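Local coordinates for protein 6-O-methylguanine DNA methyltransferase (Enterococcus faecalis, PDB 2B6C) that is predicted to repair alkylated DNA, probably as an all-helical relative of the AlkD-like DNA glycosylases, although its activity remains unconfirmed, at residues Q58-Y63 and V92-Y97; T123-I128 and L149-K154; W181-Y186 and E196-L201. All coordinates share one frame; numbering follows the deposited sequence.

Interaction 1: Q58-Y63 and V92-Y97; sequences QEIEAY and VAFKAY. With SO4 (sulfate ion), chain I.
Tyr-97 gives up the most surface in this contact, laying its phenol end against Glu-61 and Ile-60 of the neighbouring helix. The hydroxyl OH of Tyr-97 donates to OE1 of Glu-61 over 2.7 Å, and the bond uses the anti lone pair, the one turned away from the second carboxylate oxygen. Carboxylate and phenol planes are tilted by 38°. Glu-61 starts with CG anti to its backbone N (chi1 169°), and a bend at the next torsion (chi2 70°) brings OE1 to the hydroxyl. CB of Glu-61 packs closely as well, 3.2 Å from OH of Tyr-97. The other carboxylate oxygen, OE2, has a weak hydrogen bond from Gln-65 one turn further along.

Here a hydrogen bond beside an apolar patch joins helix 53-65 to helix 88-94 and the 3-10 turn after it, consistent with the HEAT-like helical solenoid expected of the AlkD-like family. The apolar half belongs to Ile-60. CD1 of Ile-60 meets CZ of Phe-94 at 3.8 Å, touching the ring at its edge and in its plane, while CG2 of Ile-60 sits between CE1 of Phe-94 (4.0 Å) and OH of Tyr-97 (4.1 Å). Beyond the contact, Ile-60 also touches Leu-78 of helix 69-81, and the Phe-94 ring makes edge-to-face stacks with Phe-86 and Phe-113. Trp-110 lies almost parallel to the Tyr-97 ring. A beta-mercaptoethanol close to the Phe-94 side chain, probably from the crystallisation liquor, may mark a pocket. Lys-95 extends elsewhere, its NZ donating to O3 of a sulfate at 2.9 Å; backbone N-H groups of Glu-136 and Asn-137 and the amide of Asn-140 grip the same anion.

Interaction 2: T123-I128 and L149-K154; sequences TELPTI and LMLKEK
Leu-125 and Leu-151 meet tip to tip, and this single methyl-methyl encounter carries most of the contact. Followed along the chain, the first segment leaves a 3-10 turn at Glu-124, whose carbonyl O accepts from N of Ile-128 at 3.0 Å and so belongs to the opening turn of helix 125-132. Next comes Leu-125, directed at the loop opposite. With CG anti to the backbone N (chi1 -178°), the side chain stretches outward until its CD1 lies close to CD1 of Leu-151, tentatively 3.5 Å away. The same CD1 of Leu-125 is 4.1 Å from the carbonyl O of Lys-154. Leu-125 and Lys-154 were each modelled in two conformations, so both distances are doubtful. Leu-125 also touches Val-118 of helix 104-120 and Gln-148. Three residues later, Ile-128 turns to Val-118 and to Leu-88 and Val-91 of helix 88-94. On the loop side, N of Lys-154 bonds to O of Leu-151 at 2.8 Å, closing a type II' beta turn with Lys-152 and Glu-153 at its corners. The contact thus sets the loop between helices 138-146 and 157-166 against the first turn of helix 125-132, loop-to-helix packing consistent with the HEAT-like helical solenoid of AlkD-like proteins.

Interaction 3: W181-Y186 and E196-L201; sequences WSLRQY and ELMKEL. With SO4 (sulfate ion), chain J.
The guanidinium of Arg-184 meets a sulfate ion at its edge, with O4 of the sulfate lying in its plane. NE of Arg-184 points almost straight at O4, at 173°, but the bond is weak at 3.4 Å. Oxygen O2 of the sulfate is closer to NE of Arg-184, at 2.8 Å, yet it sits obliquely and that bond is bent and also weak. The side chain is extended from CG to NE, with CG opposite the backbone N (chi1 -174°), which carries the guanidinium out to the anion. A salt bridge from NH1 to Glu-210 steadies the group, and the hydroxyl of Tyr-214 is a further partner of the anion. A second flat group, the Tyr-186 ring, meets Trp-193 with their planes steeply inclined.

On another side of helix 173-186, Leu-183 reaches across to helix 191-200. These are consecutive, roughly antiparallel helices, as in the HEAT-like solenoids of this family. CD1 of Leu-183 lies 4.1 Å from CG of selenomethionine Met-198, the two side chains lying alongside one another and pointing opposite ways. Its second methyl, CD2 of Leu-183, is 4.3 Å from CD1 of Leu-197, a looser and less certain touch because Leu-197 has two conformations. Ile-164 and Leu-203 also pack on Leu-183, while Met-198 leans on Gln-208 of helix 205-211.

Overall arrangement
The three contacts follow one another along one all-helical chain, consistent with a solenoid. Interactions 1 and 3 lie on opposite sides of the chain's centre, their centres 33 Å apart. Interaction 2 sits between them: its centre is 22 Å from that of interaction 1, with nearest atoms about 5 Å apart. Val-92 and Lys-95 touch helix 125-132 further along, at Leu-131 and, for Lys-95, Phe-132, though the two contacts themselves do not touch. Interactions 2 and 3, centred 17 Å apart, meet directly, since NE2 of Gln-185 probably bonds to O of Leu-149 at 3.2 Å. Sulfates accompany interactions 1 and 3; as probable crystallisation ions, they do not by themselves identify a DNA-binding surface.

Interaction 1: Q58-Y63 and V92-Y97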
loop_
_atom_site.group_PDB
_atom_site.type_symbol
_atom_site.label_atom_id
_atom_site.label_comp_id
_atom_site.label_asym_id
_atom_site.label_seq_id
_atom_site.Cartn_x
_atom_site.Cartn_y
_atom_site.Cartn_z
ATOM N N GLN B 58 19.050 -1.467 8.284
ATOM C CA GLN B 58 19.811 -2.273 9.218
ATOM C C GLN B 58 19.135 -3.584 9.563
ATOM O O GLN B 58 19.801 -4.583 9.791
ATOM C CB GLN B 58 20.089 -1.484 10.498
ATOM C CG GLN B 58 21.224 -0.465 10.356
ATOM C CD GLN B 58 21.273 0.488 11.549
ATOM O OE1 GLN B 58 20.284 0.645 12.293
ATOM N NE2 GLN B 58 22.412 1.132 11.735
ATOM N N GLU B 59 17.816 -3.563 9.663
ATOM C CA GLU B 59 17.042 -4.764 9.976
ATOM C C GLU B 59 17.042 -5.702 8.771
ATOM O O GLU B 59 17.196 -6.910 8.905
ATOM C CB GLU B 59 15.610 -4.391 10.378
ATOM C CG GLU B 59 15.513 -3.671 11.716
ATOM C CD GLU B 59 15.356 -4.634 12.903
ATOM O OE1 GLU B 59 15.128 -5.842 12.695
ATOM O OE2 GLU B 59 15.427 -4.168 14.055
ATOM N N ILE B 60 16.887 -5.141 7.577
ATOM C CA ILE B 60 16.931 -5.965 6.374
ATOM C C ILE B 60 18.288 -6.670 6.322
ATOM O O ILE B 60 18.367 -7.873 6.101
ATOM C CB ILE B 60 16.676 -5.148 5.090
ATOM C CG1 ILE B 60 15.205 -4.736 5.034
ATOM C CG2 ILE B 60 17.062 -5.954 3.835
ATOM C CD1 ILE B 60 14.872 -3.731 3.965
ATOM N N GLU B 61 19.354 -5.901 6.536
ATOM C CA GLU B 61 20.681 -6.454 6.541
ATOM C C GLU B 61 20.863 -7.526 7.643
ATOM O O GLU B 61 21.378 -8.598 7.356
ATOM C CB GLU B 61 21.731 -5.327 6.613
ATOM C CG GLU B 61 23.164 -5.795 6.900
ATOM C CD GLU B 61 23.828 -6.572 5.731
ATOM O OE1 GLU B 61 23.321 -6.582 4.569
ATOM O OE2 GLU B 61 24.901 -7.165 5.975
ATOM N N ALA B 62 20.475 -7.234 8.883
ATOM C CA ALA B 62 20.567 -8.255 9.954
ATOM C C ALA B 62 19.806 -9.561 9.671
ATOM O O ALA B 62 20.371 -10.637 9.860
ATOM C CB ALA B 62 20.192 -7.680 11.326
ATOM N N TYR B 63 18.563 -9.492 9.173
ATOM C CA TYR B 63 17.834 -10.724 8.797
ATOM C C TYR B 63 18.512 -11.477 7.639
ATOM O O TYR B 63 18.543 -12.711 7.618
ATOM C CB TYR B 63 16.366 -10.436 8.467
ATOM C CG TYR B 63 15.511 -10.235 9.709
ATOM C CD1 TYR B 63 15.084 -11.323 10.465
ATOM C CD2 TYR B 63 15.137 -8.962 10.121
ATOM C CE1 TYR B 63 14.336 -11.143 11.620
ATOM C CE2 TYR B 63 14.400 -8.763 11.251
ATOM C CZ TYR B 63 13.992 -9.859 12.010
ATOM O OH TYR B 63 13.237 -9.667 13.144
ATOM N N VAL B 92 18.914 1.101 -5.956
ATOM C CA VAL B 92 20.182 0.718 -6.595
ATOM C C VAL B 92 21.075 -0.021 -5.592
ATOM O O VAL B 92 21.763 -0.942 -5.974
ATOM C CB VAL B 92 20.907 1.947 -7.211
ATOM C CG1 VAL B 92 22.295 1.588 -7.767
ATOM C CG2 VAL B 92 20.056 2.562 -8.319
ATOM N N ALA B 93 21.040 0.364 -4.307
ATOM C CA ALA B 93 21.914 -0.252 -3.288
ATOM C C ALA B 93 21.443 -1.671 -2.963
ATOM O O ALA B 93 22.261 -2.550 -2.637
ATOM C CB ALA B 93 22.012 0.624 -2.003
ATOM N N PHE B 94 20.144 -1.931 -3.112
ATOM C CA PHE B 94 19.650 -3.311 -2.916
ATOM C C PHE B 94 20.201 -4.336 -3.941
ATOM O O PHE B 94 20.159 -5.529 -3.688
ATOM C CB PHE B 94 18.127 -3.395 -2.935
ATOM C CG PHE B 94 17.452 -3.000 -1.642
ATOM C CD1 PHE B 94 17.481 -3.842 -0.528
ATOM C CD2 PHE B 94 16.727 -1.804 -1.560
ATOM C CE1 PHE B 94 16.801 -3.494 0.647
ATOM C CE2 PHE B 94 16.058 -1.440 -0.386
ATOM C CZ PHE B 94 16.097 -2.299 0.715
ATOM N N LYS B 95 20.700 -3.874 -5.086
ATOM C CA LYS B 95 21.262 -4.791 -6.082
ATOM C C LYS B 95 22.425 -5.607 -5.496
ATOM O O LYS B 95 22.635 -6.749 -5.902
ATOM C CB LYS B 95 21.665 -4.065 -7.398
ATOM C CG LYS B 95 22.630 -4.914 -8.276
ATOM C CD LYS B 95 22.752 -4.477 -9.722
ATOM C CE LYS B 95 23.802 -5.343 -10.455
ATOM N NZ LYS B 95 25.160 -5.164 -9.836
ATOM N N ALA B 96 23.144 -5.036 -4.519
ATOM C CA ALA B 96 24.209 -5.747 -3.829
ATOM C C ALA B 96 23.763 -7.085 -3.215
ATOM O O ALA B 96 24.591 -7.975 -3.021
ATOM C CB ALA B 96 24.923 -4.846 -2.757
ATOM N N TYR B 97 22.479 -7.227 -2.899
ATOM C CA TYR B 97 21.964 -8.456 -2.287
ATOM C C TYR B 97 21.681 -9.581 -3.284
ATOM O O TYR B 97 21.679 -10.749 -2.902
ATOM C CB TYR B 97 20.668 -8.207 -1.523
ATOM C CG TYR B 97 20.802 -7.487 -0.208
ATOM C CD1 TYR B 97 21.306 -8.131 0.913
ATOM C CD2 TYR B 97 20.380 -6.156 -0.081
ATOM C CE1 TYR B 97 21.414 -7.462 2.145
ATOM C CE2 TYR B 97 20.484 -5.469 1.138
ATOM C CZ TYR B 97 21.002 -6.128 2.248
ATOM O OH TYR B 97 21.098 -5.455 3.470
HETATM S S SO4 I . 27.780 -7.818 -11.696
HETATM O O1 SO4 I . 28.589 -7.632 -10.491
HETATM O O2 SO4 I . 28.539 -7.444 -12.909
HETATM O O3 SO4 I . 26.638 -6.886 -11.634
HETATM O O4 SO4 I . 27.332 -9.224 -11.765
#

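Interaction 2: T123-I128 and L149-K154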
loop_
_atom_site.group_PDB
_atom_site.type_symbol
_atom_site.label_atom_id
_atom_site.label_comp_id
_atom_site.label_asym_id
_atom_site.label_seq_id
_atom_site.Cartn_x
_atom_site.Cartn_y
_atom_site.Cartn_z
ATOM N N THR B 123 8.936 5.282 -15.198
ATOM C CA THR B 123 9.961 6.063 -15.870
ATOM C C THR B 123 11.392 5.608 -15.518
ATOM O O THR B 123 12.320 5.872 -16.296
ATOM C CB THR B 123 9.795 7.597 -15.620
ATOM O OG1 THR B 123 9.944 7.888 -14.219
ATOM C CG2 THR B 123 8.411 8.075 -16.112
ATOM N N GLU B 124 11.561 4.931 -14.374
ATOM C CA GLU B 124 12.874 4.380 -13.985
ATOM C C GLU B 124 13.134 2.953 -14.453
ATOM O O GLU B 124 14.138 2.358 -14.063
ATOM C CB GLU B 124 13.074 4.424 -12.471
ATOM C CG GLU B 124 13.024 5.809 -11.867
ATOM C CD GLU B 124 14.158 6.702 -12.297
ATOM O OE1 GLU B 124 14.070 7.889 -11.968
ATOM O OE2 GLU B 124 15.137 6.239 -12.939
ATOM N N LEU B 125 12.216 2.380 -15.224
ATOM C CA LEU B 125 12.372 1.016 -15.750
ATOM C C LEU B 125 13.710 0.861 -16.497
ATOM O O LEU B 125 14.482 -0.068 -16.200
ATOM C CB LEU B 125 11.188 0.606 -16.648
ATOM C CG LEU B 125 11.101 -0.807 -17.273
ATOM C CD1 LEU B 125 9.683 -1.086 -17.731
ATOM C CD2 LEU B 125 12.059 -1.049 -18.429
ATOM N N PRO B 126 14.000 1.764 -17.472
ATOM C CA PRO B 126 15.318 1.644 -18.127
ATOM C C PRO B 126 16.534 1.708 -17.202
ATOM O O PRO B 126 17.522 0.995 -17.427
ATOM C CB PRO B 126 15.321 2.851 -19.106
ATOM C CG PRO B 126 13.875 2.999 -19.439
ATOM C CD PRO B 126 13.226 2.861 -18.096
ATOM N N THR B 127 16.452 2.535 -16.169
ATOM C CA THR B 127 17.518 2.684 -15.190
ATOM C C THR B 127 17.735 1.406 -14.364
ATOM O O THR B 127 18.868 0.960 -14.192
ATOM C CB THR B 127 17.211 3.871 -14.250
ATOM O OG1 THR B 127 16.972 5.049 -15.046
ATOM C CG2 THR B 127 18.371 4.147 -13.324
ATOM N N ILE B 128 16.650 0.817 -13.864
ATOM C CA ILE B 128 16.736 -0.424 -13.110
ATOM C C ILE B 128 17.150 -1.597 -14.006
ATOM O O ILE B 128 18.031 -2.369 -13.660
ATOM C CB ILE B 128 15.440 -0.748 -12.355
ATOM C CG1 ILE B 128 15.069 0.409 -11.393
ATOM C CG2 ILE B 128 15.587 -2.108 -11.609
ATOM C CD1 ILE B 128 16.234 0.950 -10.483
ATOM N N LEU B 149 8.067 -9.318 -15.843
ATOM C CA LEU B 149 7.106 -10.444 -15.884
ATOM C C LEU B 149 5.700 -10.025 -15.535
ATOM O O LEU B 149 4.731 -10.607 -16.025
ATOM C CB LEU B 149 7.503 -11.563 -14.912
ATOM C CG LEU B 149 8.726 -12.412 -15.245
ATOM C CD1 LEU B 149 8.909 -13.577 -14.248
ATOM C CD2 LEU B 149 8.677 -12.930 -16.655
HETATM N N MSE B 150 5.588 -9.040 -14.648
HETATM C CA MSE B 150 4.279 -8.587 -14.226
HETATM C C MSE B 150 3.871 -7.264 -14.872
HETATM O O MSE B 150 2.868 -6.710 -14.492
HETATM C CB MSE B 150 4.205 -8.507 -12.686
HETATM C CG MSE B 150 4.455 -9.868 -11.986
HETATM SE SE MSE B 150 3.252 -11.268 -12.629
HETATM C CE MSE B 150 4.471 -12.669 -12.908
ATOM N N LEU B 151 4.634 -6.763 -15.843
ATOM C CA LEU B 151 4.353 -5.429 -16.402
ATOM C C LEU B 151 3.295 -5.360 -17.515
ATOM O O LEU B 151 2.772 -4.265 -17.827
ATOM C CB LEU B 151 5.645 -4.737 -16.857
ATOM C CG LEU B 151 6.529 -4.335 -15.672
ATOM C CD1 LEU B 151 7.777 -3.596 -16.120
ATOM C CD2 LEU B 151 5.744 -3.545 -14.620
ATOM N N LYS B 152 2.996 -6.515 -18.115
ATOM C CA LYS B 152 1.960 -6.613 -19.145
ATOM C C LYS B 152 2.157 -5.607 -20.273
ATOM O O LYS B 152 3.179 -5.643 -20.953
ATOM C CB LYS B 152 0.567 -6.502 -18.521
ATOM C CG LYS B 152 0.287 -7.613 -17.524
ATOM C CD LYS B 152 -1.005 -7.391 -16.850
ATOM C CE LYS B 152 -1.255 -8.472 -15.811
ATOM N NZ LYS B 152 -2.376 -8.041 -14.904
ATOM N N GLU B 153 1.193 -4.701 -20.450
ATOM C CA GLU B 153 1.230 -3.750 -21.560
ATOM C C GLU B 153 2.278 -2.640 -21.310
ATOM O O GLU B 153 2.675 -1.933 -22.234
ATOM C CB GLU B 153 -0.180 -3.189 -21.824
ATOM C CG GLU B 153 -1.259 -4.251 -22.193
ATOM C CD GLU B 153 -2.037 -4.840 -20.990
ATOM O OE1 GLU B 153 -2.899 -5.717 -21.201
ATOM O OE2 GLU B 153 -1.809 -4.425 -19.839
ATOM N N LYS B 154 2.741 -2.522 -20.060
ATOM C CA LYS B 154 3.787 -1.555 -19.673
ATOM C C LYS B 154 5.208 -2.076 -19.967
ATOM O O LYS B 154 6.189 -1.367 -19.773
ATOM C CB LYS B 154 3.653 -1.162 -18.181
ATOM C CG LYS B 154 2.329 -0.439 -17.796
ATOM C CD LYS B 154 2.080 -0.527 -16.260
ATOM C CE LYS B 154 0.632 -0.152 -15.831
ATOM N NZ LYS B 154 0.439 1.257 -15.289
#

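Interaction 3: W181-Y186 and E196-L201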
loop_
_atom_site.group_PDB
_atom_site.type_symbol
_atom_site.label_atom_id
_atom_site.label_comp_id
_atom_site.label_asym_id
_atom_site.label_seq_id
_atom_site.Cartn_x
_atom_site.Cartn_y
_atom_site.Cartn_z
ATOM N N TRP B 181 10.303 -18.063 -19.485
ATOM C CA TRP B 181 9.336 -17.352 -18.647
ATOM C C TRP B 181 9.035 -15.927 -19.134
ATOM O O TRP B 181 7.890 -15.473 -19.068
ATOM C CB TRP B 181 9.880 -17.225 -17.232
ATOM C CG TRP B 181 9.530 -18.361 -16.262
ATOM C CD1 TRP B 181 8.901 -19.573 -16.540
ATOM C CD2 TRP B 181 9.830 -18.379 -14.852
ATOM N NE1 TRP B 181 8.763 -20.319 -15.365
ATOM C CE2 TRP B 181 9.341 -19.622 -14.326
ATOM C CE3 TRP B 181 10.473 -17.462 -13.981
ATOM C CZ2 TRP B 181 9.470 -19.970 -12.948
ATOM C CZ3 TRP B 181 10.617 -17.810 -12.619
ATOM C CH2 TRP B 181 10.104 -19.054 -12.117
ATOM N N SER B 182 10.062 -15.201 -19.570
ATOM C CA SER B 182 9.852 -13.805 -19.982
ATOM C C SER B 182 8.971 -13.787 -21.240
ATOM O O SER B 182 8.126 -12.904 -21.388
ATOM C CB SER B 182 11.165 -13.060 -20.200
ATOM O OG SER B 182 11.699 -13.372 -21.476
ATOM N N LEU B 183 9.131 -14.805 -22.091
ATOM C CA LEU B 183 8.348 -14.920 -23.328
ATOM C C LEU B 183 6.943 -15.428 -23.060
ATOM O O LEU B 183 5.973 -14.857 -23.569
ATOM C CB LEU B 183 9.078 -15.764 -24.374
ATOM C CG LEU B 183 10.346 -15.076 -24.883
ATOM C CD1 LEU B 183 11.233 -16.067 -25.627
ATOM C CD2 LEU B 183 10.048 -13.809 -25.701
ATOM N N ARG B 184 6.845 -16.463 -22.226
ATOM C CA ARG B 184 5.570 -16.979 -21.745
ATOM C C ARG B 184 4.663 -15.892 -21.158
ATOM O O ARG B 184 3.514 -15.761 -21.583
ATOM C CB ARG B 184 5.806 -18.085 -20.719
ATOM C CG ARG B 184 4.593 -18.819 -20.230
ATOM C CD ARG B 184 5.121 -19.775 -19.224
ATOM N NE ARG B 184 4.189 -20.792 -18.802
ATOM C CZ ARG B 184 4.304 -22.098 -19.040
ATOM N NH1 ARG B 184 5.278 -22.596 -19.795
ATOM N NH2 ARG B 184 3.395 -22.913 -18.548
ATOM N N GLN B 185 5.184 -15.111 -20.214
ATOM C CA GLN B 185 4.408 -14.036 -19.574
ATOM C C GLN B 185 4.011 -12.943 -20.545
ATOM O O GLN B 185 2.842 -12.486 -20.556
ATOM C CB GLN B 185 5.213 -13.389 -18.432
ATOM C CG GLN B 185 5.222 -14.199 -17.127
ATOM C CD GLN B 185 3.809 -14.438 -16.608
ATOM O OE1 GLN B 185 3.333 -15.567 -16.600
ATOM N NE2 GLN B 185 3.147 -13.368 -16.150
ATOM N N TYR B 186 4.987 -12.476 -21.326
ATOM C CA TYR B 186 4.690 -11.410 -22.265
ATOM C C TYR B 186 3.705 -11.839 -23.374
ATOM O O TYR B 186 2.893 -11.013 -23.835
ATOM C CB TYR B 186 5.958 -10.760 -22.816
ATOM C CG TYR B 186 5.664 -9.489 -23.564
ATOM C CD1 TYR B 186 4.814 -8.509 -23.004
ATOM C CD2 TYR B 186 6.225 -9.253 -24.831
ATOM C CE1 TYR B 186 4.517 -7.338 -23.691
ATOM C CE2 TYR B 186 5.929 -8.065 -25.538
ATOM C CZ TYR B 186 5.081 -7.118 -24.951
ATOM O OH TYR B 186 4.788 -5.961 -25.630
ATOM N N GLU B 196 6.865 -13.279 -33.393
ATOM C CA GLU B 196 7.888 -12.672 -34.266
ATOM C C GLU B 196 9.293 -12.867 -33.721
ATOM O O GLU B 196 10.150 -13.394 -34.432
ATOM C CB GLU B 196 7.600 -11.205 -34.533
ATOM C CG GLU B 196 6.397 -11.012 -35.385
ATOM C CD GLU B 196 5.993 -9.562 -35.535
ATOM O OE1 GLU B 196 6.197 -8.734 -34.617
ATOM O OE2 GLU B 196 5.452 -9.257 -36.598
ATOM N N LEU B 197 9.512 -12.499 -32.451
ATOM C CA LEU B 197 10.804 -12.675 -31.821
ATOM C C LEU B 197 11.296 -14.127 -31.902
ATOM O O LEU B 197 12.433 -14.382 -32.288
ATOM C CB LEU B 197 10.741 -12.192 -30.371
ATOM C CG LEU B 197 12.054 -12.008 -29.612
ATOM C CD1 LEU B 197 12.574 -13.354 -29.099
ATOM C CD2 LEU B 197 13.085 -11.272 -30.454
HETATM N N MSE B 198 10.424 -15.071 -31.559
HETATM C CA MSE B 198 10.793 -16.499 -31.517
HETATM C C MSE B 198 11.086 -17.106 -32.879
HETATM O O MSE B 198 11.729 -18.155 -32.961
HETATM C CB MSE B 198 9.736 -17.311 -30.782
HETATM C CG MSE B 198 9.615 -16.881 -29.313
HETATM SE SE MSE B 198 8.391 -18.032 -28.303
HETATM C CE MSE B 198 9.584 -19.519 -28.002
ATOM N N LYS B 199 10.626 -16.439 -33.935
ATOM C CA LYS B 199 10.905 -16.860 -35.289
ATOM C C LYS B 199 12.143 -16.138 -35.820
ATOM O O LYS B 199 12.824 -16.664 -36.688
ATOM C CB LYS B 199 9.695 -16.661 -36.203
ATOM C CG LYS B 199 8.443 -17.411 -35.754
ATOM C CD LYS B 199 8.123 -18.607 -36.629
ATOM C CE LYS B 199 8.436 -19.934 -35.978
ATOM N NZ LYS B 199 7.489 -20.305 -34.866
ATOM N N GLU B 200 12.449 -14.970 -35.250
ATOM C CA GLU B 200 13.638 -14.184 -35.585
ATOM C C GLU B 200 14.890 -14.802 -34.971
ATOM O O GLU B 200 15.930 -14.914 -35.629
ATOM C CB GLU B 200 13.505 -12.750 -35.061
ATOM C CG GLU B 200 14.566 -11.790 -35.560
ATOM C CD GLU B 200 14.354 -10.369 -35.065
ATOM O OE1 GLU B 200 13.178 -9.999 -34.789
ATOM O OE2 GLU B 200 15.361 -9.615 -34.940
ATOM N N LEU B 201 14.785 -15.183 -33.708
ATOM C CA LEU B 201 15.910 -15.711 -32.961
ATOM C C LEU B 201 15.853 -17.228 -32.914
ATOM O O LEU B 201 14.754 -17.820 -32.878
ATOM C CB LEU B 201 15.904 -15.152 -31.524
ATOM C CG LEU B 201 15.876 -13.619 -31.337
ATOM C CD1 LEU B 201 16.004 -13.228 -29.828
ATOM C CD2 LEU B 201 16.962 -12.929 -32.195
HETATM S S SO4 J . 1.843 -20.172 -16.000
HETATM O O1 SO4 J . 0.797 -20.952 -15.363
HETATM O O2 SO4 J . 3.011 -21.021 -16.227
HETATM O O3 SO4 J . 2.214 -19.096 -15.087
HETATM O O4 SO4 J . 1.398 -19.636 -17.283
#